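Local coordinates for protein tRNA-splicing ligase RtcB (Thermus thermophilus, PDB 2EPG) that probably joins RNA ends bearing a 2',3'-cyclic phosphate or 3'-phosphate to 5'-hydroxyl ends, using GTP and manganese ions, at residues Lys44-Glu47 against Ser53-Gln56; Arg179-Gln184 against Phe303-Arg308; Ile245-Arg250 against Gln309-Phe314. One frame throughout, in Å; residues are numbered along the deposited sequence.

Interaction 1 (Lys44-Glu47 against Ser53-Gln56)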
loop_
_atom_site.group_PDB
_atom_site.type_symbol
_atom_site.label_atom_id
_atom_site.label_comp_id
_atom_site.label_asym_id
_atom_site.label_seq_id
_atom_site.Cartn_x
_atom_site.Cartn_y
_atom_site.Cartn_z
ATOM N N LYS A 44 8.599 12.967 -20.161
ATOM C CA LYS A 44 9.879 12.833 -20.845
ATOM C C LYS A 44 10.480 11.489 -20.474
ATOM O O LYS A 44 11.131 10.837 -21.286
ATOM C CB LYS A 44 10.827 13.965 -20.426
ATOM C CG LYS A 44 12.014 14.166 -21.366
ATOM C CD LYS A 44 12.928 15.294 -20.889
ATOM C CE LYS A 44 14.010 15.635 -21.927
ATOM N NZ LYS A 44 14.975 14.525 -22.220
ATOM N N ASP A 45 10.239 11.078 -19.238
ATOM C CA ASP A 45 10.756 9.817 -18.740
ATOM C C ASP A 45 10.069 8.636 -19.434
ATOM O O ASP A 45 10.721 7.666 -19.826
ATOM C CB ASP A 45 10.536 9.743 -17.231
ATOM C CG ASP A 45 11.520 8.825 -16.545
ATOM O OD1 ASP A 45 11.625 7.647 -16.956
ATOM O OD2 ASP A 45 12.186 9.285 -15.593
ATOM N N LEU A 46 8.751 8.726 -19.582
ATOM C CA LEU A 46 7.969 7.679 -20.236
ATOM C C LEU A 46 8.290 7.612 -21.724
ATOM O O LEU A 46 8.375 6.532 -22.309
ATOM C CB LEU A 46 6.475 7.951 -20.053
ATOM C CG LEU A 46 5.737 7.398 -18.829
ATOM C CD1 LEU A 46 6.647 7.287 -17.614
ATOM C CD2 LEU A 46 4.552 8.312 -18.556
ATOM N N GLU A 47 8.464 8.782 -22.325
ATOM C CA GLU A 47 8.776 8.894 -23.747
ATOM C C GLU A 47 10.078 8.158 -24.073
ATOM O O GLU A 47 10.183 7.475 -25.091
ATOM C CB GLU A 47 8.883 10.377 -24.120
ATOM C CG GLU A 47 9.001 10.671 -25.602
ATOM C CD GLU A 47 10.339 10.259 -26.166
ATOM O OE1 GLU A 47 11.374 10.606 -25.547
ATOM O OE2 GLU A 47 10.356 9.597 -27.228
ATOM N N SER A 53 5.112 1.239 -20.303
ATOM C CA SER A 53 4.138 1.113 -19.232
ATOM C C SER A 53 2.753 1.566 -19.686
ATOM O O SER A 53 1.740 1.043 -19.223
ATOM C CB SER A 53 4.600 1.908 -18.003
ATOM O OG SER A 53 4.745 3.286 -18.296
ATOM N N LEU A 54 2.703 2.530 -20.598
ATOM C CA LEU A 54 1.414 3.006 -21.095
ATOM C C LEU A 54 0.746 1.943 -21.965
ATOM O O LEU A 54 -0.479 1.789 -21.939
ATOM C CB LEU A 54 1.576 4.302 -21.887
ATOM C CG LEU A 54 2.080 5.532 -21.128
ATOM C CD1 LEU A 54 1.992 6.745 -22.047
ATOM C CD2 LEU A 54 1.252 5.764 -19.880
ATOM N N GLN A 55 1.549 1.214 -22.738
ATOM C CA GLN A 55 1.013 0.146 -23.579
ATOM C C GLN A 55 0.367 -0.874 -22.643
ATOM O O GLN A 55 -0.673 -1.443 -22.963
ATOM C CB GLN A 55 2.127 -0.522 -24.398
ATOM C CG GLN A 55 1.717 -1.846 -25.077
ATOM C CD GLN A 55 0.728 -1.673 -26.233
ATOM O OE1 GLN A 55 1.087 -1.175 -27.305
ATOM N NE2 GLN A 55 -0.517 -2.087 -26.018
ATOM N N GLN A 56 0.999 -1.110 -21.491
ATOM C CA GLN A 56 0.446 -2.035 -20.507
ATOM C C GLN A 56 -0.873 -1.476 -19.993
ATOM O O GLN A 56 -1.834 -2.222 -19.803
ATOM C CB GLN A 56 1.386 -2.226 -19.316
ATOM C CG GLN A 56 2.626 -3.018 -19.604
ATOM C CD GLN A 56 3.303 -3.480 -18.342
ATOM O OE1 GLN A 56 3.501 -2.699 -17.409
ATOM N NE2 GLN A 56 3.664 -4.759 -18.297
#
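Leu-46 carries this contact from the side of helix 40-48, and it meets two neighbouring residues of helix 52-60. One of its methyls, CD2, approaches CD2 of Leu-54 at 4.4 Å, a loose van der Waals contact between two branch ends. Its branch point lies beside the serine instead: CG of Leu-46 is 4.3 Å from OG of Ser-53, too far for anything stronger than packing, and a carbon bound to three others offers the hydroxyl nothing to bond with. No hydrogen bond joins the two segments, and the surface they bury together is a modest 89 Å².

Both leucines, and Ser-53 with them, set out from their backbones toward the opposing helix, and the leucines direct their branch ends into the interface. Two consecutive short helices, 40-48 and 52-60, are thus joined by a three-residue connection and pack through a few side chains; the closest CA atoms, those of Leu-46 and Ser-53, are 7.7 Å apart.

Beyond this first shell, Tyr-51 from the connection packs against Leu-46. Ile-76 of strand 76-77 touches both Ser-53 and Leu-54, and Phe-13 from near the modelled start of the chain also lies on Leu-54. Three residues after Ser-53, the amide of Gln-56 donates from NE2 to the backbone O of Gly-79, tying helix 52-60 to the loop that follows the strand.

Interaction 2 (Arg179-Gln184 against Phe303-Arg308); sequences RFIESQ and FAFANR
The ring of Phe-305 reaches from helix 288-321 to the backbone bend at Ile-181 and Glu-182, and nearly all of the packing between the segments is gathered on that one side chain. The methyl CG2 of Ile-181 lies 3.5 Å from CE2 of Phe-305 and equally close to CD2, meeting that side of the ring obliquely. At the far end of the ring, CZ comes within 3.5 Å of the backbone O of Glu-182. This is close packing of a carbonyl against an aromatic carbon, with no hydrogen bond across the segments.

Torsions account for the approach. In Ile-181 CG2 stands opposite the backbone N, with CG1 beside that nitrogen (chi1 -56°), which turns the shorter branch to the ring. The bend itself is closed by a backbone bond from Gln-184 N to Ile-181 O, 2.9 Å long, with Glu-182 and Ser-183 at its corner; it is a beta turn set against the flank of a long helix. Asp-336 of strand 332-347 touches both Ile-181 and Phe-305, and its backbone is hydrogen-bonded to that of Glu-182, so the turn is held between helix and strand.

At the ring's end the packing already loosens: CB of Glu-182 is 4.4 Å from CZ of Phe-305. The carboxylate beyond it is engaged elsewhere, in a salt bridge to Lys-343 and a bond from Ala-338 N. Arg-308 NH1 lies 6.3 Å from Glu-182 OE1 and pairs instead with Asp-336. On the looser flank, Ser-183 is partly exposed and Gln-184 exposed; the latter starts away from the helix.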
loop_
_atom_site.group_PDB
_atom_site.type_symbol
_atom_site.label_atom_id
_atom_site.label_comp_id
_atom_site.label_asym_id
_atom_site.label_seq_id
_atom_site.Cartn_x
_atom_site.Cartn_y
_atom_site.Cartn_z
ATOM N N ARG A 179 -8.788 1.296 14.564
ATOM C CA ARG A 179 -9.525 2.433 14.010
ATOM C C ARG A 179 -8.751 3.153 12.920
ATOM O O ARG A 179 -9.341 3.786 12.048
ATOM C CB ARG A 179 -9.829 3.470 15.098
ATOM C CG ARG A 179 -10.675 2.985 16.267
ATOM C CD ARG A 179 -12.015 3.719 16.301
ATOM N NE ARG A 179 -11.831 5.160 16.092
ATOM C CZ ARG A 179 -12.812 5.999 15.781
ATOM N NH1 ARG A 179 -12.559 7.286 15.603
ATOM N NH2 ARG A 179 -14.047 5.546 15.649
ATOM N N PHE A 180 -7.429 3.064 12.965
ATOM C CA PHE A 180 -6.612 3.765 11.980
ATOM C C PHE A 180 -5.924 2.895 10.935
ATOM O O PHE A 180 -4.873 3.234 10.380
ATOM C CB PHE A 180 -5.628 4.654 12.730
ATOM C CG PHE A 180 -6.314 5.550 13.722
ATOM C CD1 PHE A 180 -6.451 5.165 15.053
ATOM C CD2 PHE A 180 -6.920 6.731 13.303
ATOM C CE1 PHE A 180 -7.187 5.941 15.955
ATOM C CE2 PHE A 180 -7.657 7.515 14.194
ATOM C CZ PHE A 180 -7.790 7.119 15.523
ATOM N N ILE A 181 -6.540 1.757 10.670
ATOM C CA ILE A 181 -6.046 0.865 9.645
ATOM C C ILE A 181 -7.123 0.903 8.581
ATOM O O ILE A 181 -8.314 0.944 8.906
ATOM C CB ILE A 181 -5.939 -0.591 10.134
ATOM C CG1 ILE A 181 -5.058 -0.667 11.382
ATOM C CG2 ILE A 181 -5.362 -1.464 9.013
ATOM C CD1 ILE A 181 -5.040 -2.061 12.010
ATOM N N GLU A 182 -6.709 0.903 7.320
ATOM C CA GLU A 182 -7.646 0.872 6.204
ATOM C C GLU A 182 -8.514 -0.382 6.424
ATOM O O GLU A 182 -7.985 -1.453 6.740
ATOM C CB GLU A 182 -6.868 0.740 4.895
ATOM C CG GLU A 182 -7.731 0.619 3.651
ATOM C CD GLU A 182 -6.940 0.180 2.418
ATOM O OE1 GLU A 182 -5.694 0.264 2.426
ATOM O OE2 GLU A 182 -7.574 -0.260 1.431
ATOM N N SER A 183 -9.829 -0.241 6.251
ATOM C CA SER A 183 -10.788 -1.342 6.429
ATOM C C SER A 183 -10.649 -1.991 7.791
ATOM O O SER A 183 -10.965 -3.166 7.951
ATOM C CB SER A 183 -10.577 -2.415 5.362
ATOM O OG SER A 183 -10.923 -1.925 4.083
ATOM N N GLN A 184 -10.175 -1.213 8.764
ATOM C CA GLN A 184 -9.951 -1.698 10.113
ATOM C C GLN A 184 -9.047 -2.939 10.131
ATOM O O GLN A 184 -9.134 -3.774 11.034
ATOM C CB GLN A 184 -11.296 -1.964 10.824
ATOM C CG GLN A 184 -12.076 -0.673 11.143
ATOM C CD GLN A 184 -12.752 -0.685 12.527
ATOM O OE1 GLN A 184 -13.696 -1.453 12.785
ATOM N NE2 GLN A 184 -12.260 0.170 13.428
ATOM N N PHE A 303 -3.389 -11.090 6.618
ATOM C CA PHE A 303 -2.144 -11.555 7.193
ATOM C C PHE A 303 -1.160 -10.392 7.184
ATOM O O PHE A 303 -0.456 -10.139 8.171
ATOM C CB PHE A 303 -1.580 -12.727 6.378
ATOM C CG PHE A 303 -0.270 -13.249 6.906
ATOM C CD1 PHE A 303 -0.210 -13.908 8.127
ATOM C CD2 PHE A 303 0.904 -13.067 6.190
ATOM C CE1 PHE A 303 1.003 -14.380 8.624
ATOM C CE2 PHE A 303 2.120 -13.531 6.680
ATOM C CZ PHE A 303 2.167 -14.190 7.900
ATOM N N ALA A 304 -1.119 -9.670 6.070
ATOM C CA ALA A 304 -0.214 -8.520 5.968
ATOM C C ALA A 304 -0.619 -7.462 7.000
ATOM O O ALA A 304 0.232 -6.845 7.634
ATOM C CB ALA A 304 -0.244 -7.925 4.536
ATOM N N PHE A 305 -1.917 -7.237 7.172
ATOM C CA PHE A 305 -2.344 -6.257 8.165
ATOM C C PHE A 305 -1.840 -6.672 9.554
ATOM O O PHE A 305 -1.347 -5.848 10.312
ATOM C CB PHE A 305 -3.876 -6.140 8.193
ATOM C CG PHE A 305 -4.444 -5.201 7.149
ATOM C CD1 PHE A 305 -5.553 -5.573 6.395
ATOM C CD2 PHE A 305 -3.887 -3.938 6.942
ATOM C CE1 PHE A 305 -6.102 -4.712 5.453
ATOM C CE2 PHE A 305 -4.424 -3.069 6.004
ATOM C CZ PHE A 305 -5.537 -3.456 5.254
ATOM N N ALA A 306 -1.957 -7.961 9.877
ATOM C CA ALA A 306 -1.537 -8.491 11.179
ATOM C C ALA A 306 -0.046 -8.397 11.360
ATOM O O ALA A 306 0.449 -8.125 12.454
ATOM C CB ALA A 306 -1.983 -9.940 11.324
ATOM N N ASN A 307 0.676 -8.638 10.280
ATOM C CA ASN A 307 2.124 -8.571 10.315
ATOM C C ASN A 307 2.596 -7.166 10.714
ATOM O O ASN A 307 3.521 -7.017 11.522
ATOM C CB ASN A 307 2.696 -8.943 8.942
ATOM C CG ASN A 307 4.203 -9.029 8.959
ATOM O OD1 ASN A 307 4.780 -9.597 9.881
ATOM N ND2 ASN A 307 4.852 -8.479 7.938
ATOM N N ARG A 308 1.980 -6.137 10.132
ATOM C CA ARG A 308 2.371 -4.774 10.459
ATOM C C ARG A 308 1.939 -4.454 11.892
ATOM O O ARG A 308 2.647 -3.760 12.624
ATOM C CB ARG A 308 1.760 -3.781 9.459
ATOM C CG ARG A 308 2.380 -3.880 8.054
ATOM C CD ARG A 308 2.089 -2.651 7.181
ATOM N NE ARG A 308 0.695 -2.539 6.750
ATOM C CZ ARG A 308 0.204 -3.050 5.625
ATOM N NH1 ARG A 308 -1.072 -2.882 5.330
ATOM N NH2 ARG A 308 0.981 -3.735 4.791
#

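Interaction 3 (Ile245-Arg250 against Gln309-Phe314); sequences IHTGSR and QLIAHF
Ile-245 and Ile-311 supply most of the apolar contact between strand 240-247 and helix 288-321, their side chains sliding past each other in opposite directions. CG2 of Ile-311 touches both branches of its partner, at 3.9 Å from Ile-245 CD1 and 4.0 Å from Ile-245 CG2. The same CD1 extends beyond the isoleucine to the next helical residue, where it is 3.9 Å from Ala-312 CA and 4.0 Å from Ala-312 CB. The extended outer part of Ile-245 (chi2 163°) carries this methyl across to the helix backbone. Replacing Ile-245 by an alanine would probably open a gap over Ala-312 and deprive Ile-311 CG2 of its main partner across this interface.

A second apolar meeting is between chain ends: CG2 of Thr-247 points to CD1 of Ile-311, 3.7 Å away, tip to tip. The contact belongs to the alpha-beta packing of the RtcB fold, in which the long helix lies over strand 240-247. Their short segments run at 145° to each other, nearer antiparallel than parallel, with axes 9.7 Å apart. Alternation along the strand turns Ile-245 and Thr-247 to the helix and sends His-246, a predicted ligand of the second manganese ion, away from it.

Hydrogen bonding takes place around this apolar interface. With chi1 at -173°, OG1 of Thr-247 is trans to the main-chain nitrogen and bonds to the backbone O of Leu-210, while the methyl faces Ile-311. Main-chain bonds tie Ile-245 to Arg-112 and Thr-247 to Gly-110 of strand 110-119; on the other edge, His-246 pairs with Phe-216 of strand 216-225.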
loop_
_atom_site.group_PDB
_atom_site.type_symbol
_atom_site.label_atom_id
_atom_site.label_comp_id
_atom_site.label_asym_id
_atom_site.label_seq_id
_atom_site.Cartn_x
_atom_site.Cartn_y
_atom_site.Cartn_z
ATOM N N ILE A 245 6.639 1.683 8.896
ATOM C CA ILE A 245 6.801 0.239 8.680
ATOM C C ILE A 245 6.323 -0.116 7.267
ATOM O O ILE A 245 5.169 0.122 6.909
ATOM C CB ILE A 245 5.955 -0.557 9.699
ATOM C CG1 ILE A 245 6.387 -0.200 11.125
ATOM C CG2 ILE A 245 6.102 -2.053 9.444
ATOM C CD1 ILE A 245 5.352 -0.594 12.211
ATOM N N HIS A 246 7.223 -0.690 6.480
ATOM C CA HIS A 246 6.950 -1.059 5.099
ATOM C C HIS A 246 7.163 -2.550 4.928
ATOM O O HIS A 246 8.304 -3.027 4.979
ATOM C CB HIS A 246 7.907 -0.315 4.170
ATOM C CG HIS A 246 7.511 -0.361 2.726
ATOM N ND1 HIS A 246 6.964 -1.480 2.135
ATOM C CD2 HIS A 246 7.601 0.571 1.748
ATOM C CE1 HIS A 246 6.731 -1.233 0.858
ATOM N NE2 HIS A 246 7.108 0.005 0.599
ATOM N N THR A 247 6.066 -3.280 4.748
ATOM C CA THR A 247 6.119 -4.715 4.550
ATOM C C THR A 247 4.733 -5.247 4.164
ATOM O O THR A 247 3.726 -4.510 4.229
ATOM C CB THR A 247 6.643 -5.449 5.806
ATOM O OG1 THR A 247 6.817 -6.835 5.494
ATOM C CG2 THR A 247 5.659 -5.308 6.976
ATOM N N GLY A 248 4.684 -6.518 3.759
ATOM C CA GLY A 248 3.428 -7.100 3.320
ATOM C C GLY A 248 3.038 -8.472 3.834
ATOM O O GLY A 248 3.205 -8.774 5.020
ATOM N N SER A 249 2.488 -9.297 2.941
ATOM C CA SER A 249 2.040 -10.640 3.309
ATOM C C SER A 249 3.168 -11.670 3.243
ATOM O O SER A 249 2.946 -12.871 3.420
ATOM C CB SER A 249 0.853 -11.073 2.434
ATOM O OG SER A 249 1.122 -10.904 1.051
ATOM N N ARG A 250 4.379 -11.185 3.002
ATOM C CA ARG A 250 5.553 -12.038 2.951
ATOM C C ARG A 250 5.432 -13.192 1.939
ATOM O O ARG A 250 5.007 -12.985 0.804
ATOM C CB ARG A 250 5.819 -12.548 4.361
ATOM C CG ARG A 250 5.912 -11.410 5.369
ATOM C CD ARG A 250 7.261 -10.668 5.330
ATOM N NE ARG A 250 8.292 -11.385 6.085
ATOM C CZ ARG A 250 9.204 -12.192 5.545
ATOM N NH1 ARG A 250 10.085 -12.812 6.324
ATOM N NH2 ARG A 250 9.261 -12.353 4.225
ATOM N N GLN A 309 0.780 -4.965 12.296
ATOM C CA GLN A 309 0.304 -4.732 13.642
ATOM C C GLN A 309 1.305 -5.325 14.638
ATOM O O GLN A 309 1.645 -4.676 15.630
ATOM C CB GLN A 309 -1.077 -5.371 13.845
ATOM C CG GLN A 309 -1.614 -5.257 15.275
ATOM C CD GLN A 309 -1.854 -3.800 15.717
ATOM O OE1 GLN A 309 -2.422 -2.998 14.973
ATOM N NE2 GLN A 309 -1.440 -3.472 16.932
ATOM N N LEU A 310 1.800 -6.534 14.357
ATOM C CA LEU A 310 2.750 -7.196 15.258
ATOM C C LEU A 310 4.039 -6.413 15.338
ATOM O O LEU A 310 4.592 -6.213 16.412
ATOM C CB LEU A 310 3.079 -8.628 14.788
ATOM C CG LEU A 310 3.006 -9.774 15.817
ATOM C CD1 LEU A 310 3.823 -10.980 15.325
ATOM C CD2 LEU A 310 3.507 -9.317 17.181
ATOM N N ILE A 311 4.533 -5.975 14.190
ATOM C CA ILE A 311 5.769 -5.208 14.165
ATOM C C ILE A 311 5.608 -3.931 14.983
ATOM O O ILE A 311 6.508 -3.542 15.724
ATOM C CB ILE A 311 6.175 -4.874 12.713
ATOM C CG1 ILE A 311 6.525 -6.177 11.974
ATOM C CG2 ILE A 311 7.391 -3.930 12.701
ATOM C CD1 ILE A 311 6.751 -6.021 10.482
ATOM N N ALA A 312 4.452 -3.289 14.866
ATOM C CA ALA A 312 4.201 -2.063 15.615
ATOM C C ALA A 312 4.268 -2.354 17.112
ATOM O O ALA A 312 4.778 -1.540 17.883
ATOM C CB ALA A 312 2.833 -1.483 15.247
ATOM N N HIS A 313 3.765 -3.517 17.520
ATOM C CA HIS A 313 3.800 -3.897 18.935
ATOM C C HIS A 313 5.259 -3.994 19.389
ATOM O O HIS A 313 5.618 -3.485 20.452
ATOM C CB HIS A 313 3.086 -5.246 19.159
ATOM C CG HIS A 313 3.080 -5.695 20.589
ATOM N ND1 HIS A 313 2.315 -5.081 21.561
ATOM C CD2 HIS A 313 3.768 -6.678 21.219
ATOM C CE1 HIS A 313 2.532 -5.667 22.726
ATOM N NE2 HIS A 313 3.410 -6.639 22.546
ATOM N N PHE A 314 6.095 -4.641 18.575
ATOM C CA PHE A 314 7.512 -4.777 18.887
ATOM C C PHE A 314 8.217 -3.426 18.877
ATOM O O PHE A 314 9.175 -3.229 19.607
ATOM C CB PHE A 314 8.237 -5.698 17.877
ATOM C CG PHE A 314 7.699 -7.105 17.819
ATOM C CD1 PHE A 314 7.081 -7.688 18.929
ATOM C CD2 PHE A 314 7.844 -7.866 16.658
ATOM C CE1 PHE A 314 6.615 -9.013 18.884
ATOM C CE2 PHE A 314 7.389 -9.190 16.597
ATOM C CZ PHE A 314 6.769 -9.765 17.717
#

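In the fold
Interactions 2 and 3 use successive parts of helix 288-321, and their centres lie 9 Å apart. They meet directly where Arg-308 NH2 is 2.9 Å from Thr-247 O, a probable hydrogen bond. Interaction 3 contains His-246, a predicted ligand of the second manganese ion, and its Thr-247 side chain is about 4 Å from that of His-215, a predicted ligand of the first. In interaction 2 the Glu-182 side chain is about 7 Å from that of His-339, predicted to bind the second manganese ion and GMP. Interaction 1 lies across the chain's centre, 33 Å from each of the others between centres, yet its Leu-46 side chain is about 12 Å from Gly-413, a predicted GMP-binding residue.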